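Local coordinates for cell envelope-related transcriptional attenuator domain-containing protein (Streptococcus agalactiae, PDB 3OKZ), which is of unknown function but, as a member of the LytR/CpsA/Psr family, probably takes part in attaching glycopolymers to the bacterial cell wall, at residues A94-A97 / L98-Q102. Residues are numbered along the deposited sequence; the frame is centred on the assembly and turned at random.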
ATOM      1  N   ALA A  94     -11.944  -2.139  -3.216  1.00 36.35           N
ATOM      2  CA  ALA A  94     -11.290  -2.980  -2.220  1.00 24.33           C
ATOM      3  C   ALA A  94     -11.229  -4.472  -2.553  1.00 26.56           C
ATOM      4  O   ALA A  94     -10.139  -5.057  -2.613  1.00 31.82           O
ATOM      5  CB  ALA A  94     -11.967  -2.778  -0.873  1.00 20.35           C
ATOM      6  N   GLU A  95     -12.394  -5.082  -2.760  1.00 17.61           N
ATOM      7  CA  GLU A  95     -12.478  -6.509  -3.072  1.00 18.54           C
ATOM      8  C   GLU A  95     -11.608  -6.984  -4.230  1.00 25.04           C
ATOM      9  O   GLU A  95     -10.896  -7.989  -4.114  1.00 24.25           O
ATOM     10  CB  GLU A  95     -13.929  -6.882  -3.352  1.00 27.57           C
ATOM     11  CG  GLU A  95     -14.133  -8.247  -3.983  1.00 40.85           C
ATOM     12  CD  GLU A  95     -15.590  -8.653  -3.973  1.00 50.84           C
ATOM     13  OE1 GLU A  95     -16.028  -9.287  -2.985  1.00 48.50           O
ATOM     14  OE2 GLU A  95     -16.299  -8.322  -4.945  1.00 47.34           O
HETATM   15  N   MSE A  96     -11.674  -6.268  -5.349  1.00 22.60           N
HETATM   16  CA  MSE A  96     -10.910  -6.634  -6.539  1.00 30.72           C
HETATM   17  C   MSE A  96      -9.433  -6.356  -6.323  1.00 23.07           C
HETATM   18  O   MSE A  96      -8.581  -7.096  -6.802  1.00 20.94           O
HETATM   19  CB  MSE A  96     -11.433  -5.871  -7.767  1.00 35.79           C
HETATM   20  CG  MSE A  96     -10.842  -6.320  -9.102  1.00 41.06           C
HETATM   21 SE   MSE A  96     -11.925  -5.738 -10.618  1.00 62.49          SE
HETATM   22  CE  MSE A  96     -12.843  -7.396 -10.984  1.00130.27           C
ATOM     23  N   ALA A  97      -9.135  -5.290  -5.595  1.00 20.26           N
ATOM     24  CA  ALA A  97      -7.756  -4.956  -5.306  1.00 15.39           C
ATOM     25  C   ALA A  97      -7.213  -6.103  -4.477  1.00 15.82           C
ATOM     26  O   ALA A  97      -6.140  -6.648  -4.757  1.00 19.52           O
ATOM     27  CB  ALA A  97      -7.683  -3.673  -4.517  1.00 12.15           C
ATOM     28  N   LEU A  98      -7.965  -6.483  -3.452  1.00 16.53           N
ATOM     29  CA  LEU A  98      -7.521  -7.567  -2.605  1.00 13.83           C
ATOM     30  C   LEU A  98      -7.323  -8.831  -3.428  1.00 15.54           C
ATOM     31  O   LEU A  98      -6.232  -9.412  -3.429  1.00 19.42           O
ATOM     32  CB  LEU A  98      -8.523  -7.830  -1.486  1.00  9.92           C
ATOM     33  CG  LEU A  98      -8.030  -8.939  -0.553  1.00 15.31           C
ATOM     34  CD1 LEU A  98      -6.823  -8.449   0.218  1.00 16.00           C
ATOM     35  CD2 LEU A  98      -9.132  -9.356   0.394  1.00 25.67           C
HETATM   36  N   MSE A  99      -8.366  -9.245  -4.145  1.00  9.67           N
HETATM   37  CA  MSE A  99      -8.282 -10.460  -4.945  1.00 20.34           C
HETATM   38  C   MSE A  99      -7.128 -10.440  -5.941  1.00 29.91           C
HETATM   39  O   MSE A  99      -6.390 -11.428  -6.074  1.00 14.80           O
HETATM   40  CB  MSE A  99      -9.604 -10.691  -5.664  1.00 23.82           C
HETATM   41  CG  MSE A  99     -10.763 -10.912  -4.693  1.00 27.86           C
HETATM   42 SE   MSE A  99     -12.413 -11.425  -5.534  1.00 59.10          SE
HETATM   43  CE  MSE A  99     -12.314 -13.332  -5.224  1.00144.11           C
ATOM     44  N   THR A 100      -6.977  -9.303  -6.623  1.00 28.85           N
ATOM     45  CA  THR A 100      -5.910  -9.113  -7.601  1.00 24.56           C
ATOM     46  C   THR A 100      -4.561  -9.205  -6.905  1.00 23.79           C
ATOM     47  O   THR A 100      -3.616  -9.773  -7.447  1.00 29.93           O
ATOM     48  CB  THR A 100      -6.005  -7.737  -8.286  1.00 23.32           C
ATOM     49  OG1 THR A 100      -7.307  -7.578  -8.859  1.00 27.92           O
ATOM     50  CG2 THR A 100      -4.962  -7.614  -9.391  1.00 18.26           C
ATOM     51  N   VAL A 101      -4.474  -8.659  -5.698  1.00 17.56           N
ATOM     52  CA  VAL A 101      -3.219  -8.698  -4.955  1.00 12.15           C
ATOM     53  C   VAL A 101      -2.907 -10.088  -4.432  1.00 19.27           C
ATOM     54  O   VAL A 101      -1.741 -10.503  -4.406  1.00 23.81           O
ATOM     55  CB  VAL A 101      -3.231  -7.699  -3.774  1.00 11.83           C
ATOM     56  CG1 VAL A 101      -2.133  -8.056  -2.765  1.00  2.99           C
ATOM     57  CG2 VAL A 101      -3.025  -6.268  -4.310  1.00  3.78           C
ATOM     58  N   GLN A 102      -3.938 -10.812  -4.013  1.00 25.28           N
ATOM     59  CA  GLN A 102      -3.711 -12.153  -3.512  1.00 35.42           C
ATOM     60  C   GLN A 102      -3.180 -13.016  -4.653  1.00 35.47           C
ATOM     61  O   GLN A 102      -2.257 -13.807  -4.459  1.00 37.35           O
ATOM     62  CB  GLN A 102      -5.003 -12.742  -2.933  1.00 36.04           C
ATOM     63  CG  GLN A 102      -5.487 -12.033  -1.669  1.00 37.67           C
ATOM     64  CD  GLN A 102      -6.591 -12.775  -0.936  1.00 36.17           C
ATOM     65  OE1 GLN A 102      -6.979 -12.393   0.163  1.00 44.27           O
ATOM     66  NE2 GLN A 102      -7.097 -13.832  -1.538  1.00 26.81           N
TER
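Thr100 and Met96, one turn apart on helix 93-105, meet at a single acceptor: the carbonyl O of Met96 takes the backbone N of Thr100 at 2.7 Å and is also approached by Thr100 OG1. With OG1 turned beside its own backbone N (chi1 -55°), the hydroxyl faces back along the helix to the carbonyl of the preceding turn. OG1 lies beside the O of Ser71 as well, and its single proton can serve one of these two acceptors at a time or be shared. Threonine suits this buried place because carbonyls of the helix and of Ser71 lie within reach of its hydroxyl.

The rest of the backbone bonding is regular i to i+4. Leu98 N donates to Ala94 O at 2.7 Å, Met99 N to Glu95 O at 2.8 Å with an N-H...O angle of 172°, and Val101 N to Ala97 O at 2.8 Å on a more bent path of 149°.

The helix packs against the central mixed sheet of the LytR/CpsA/Psr domain and leads into strand 111-116, which runs parallel to strand 20-28. On the sheet side, Leu98 and Val101 bring branched aliphatic groups onto Leu23, and Ala94 meets Phe112 and Gln114. The small Ala97 touches Met25 of strand 20-28 and also Tyr89 of helix 87-90. Selenomethionine Met96 extends from another side, where a long unbranched chain reaches both the loop residues Asn76 and Thr79 and Ala88 of helix 87-90.

On the exposed side Glu95 and Met99 run alongside each other in the same direction. The methylene CG of Glu95 lies 3.9 Å from the SE of selenomethionine Met99, and Glu95 also touches Pro73. Both residues suit the boundary with solvent: glutamate offers aliphatic carbons for packing and ends in a charged carboxylate, and Met99 supplies a flexible apolar chain.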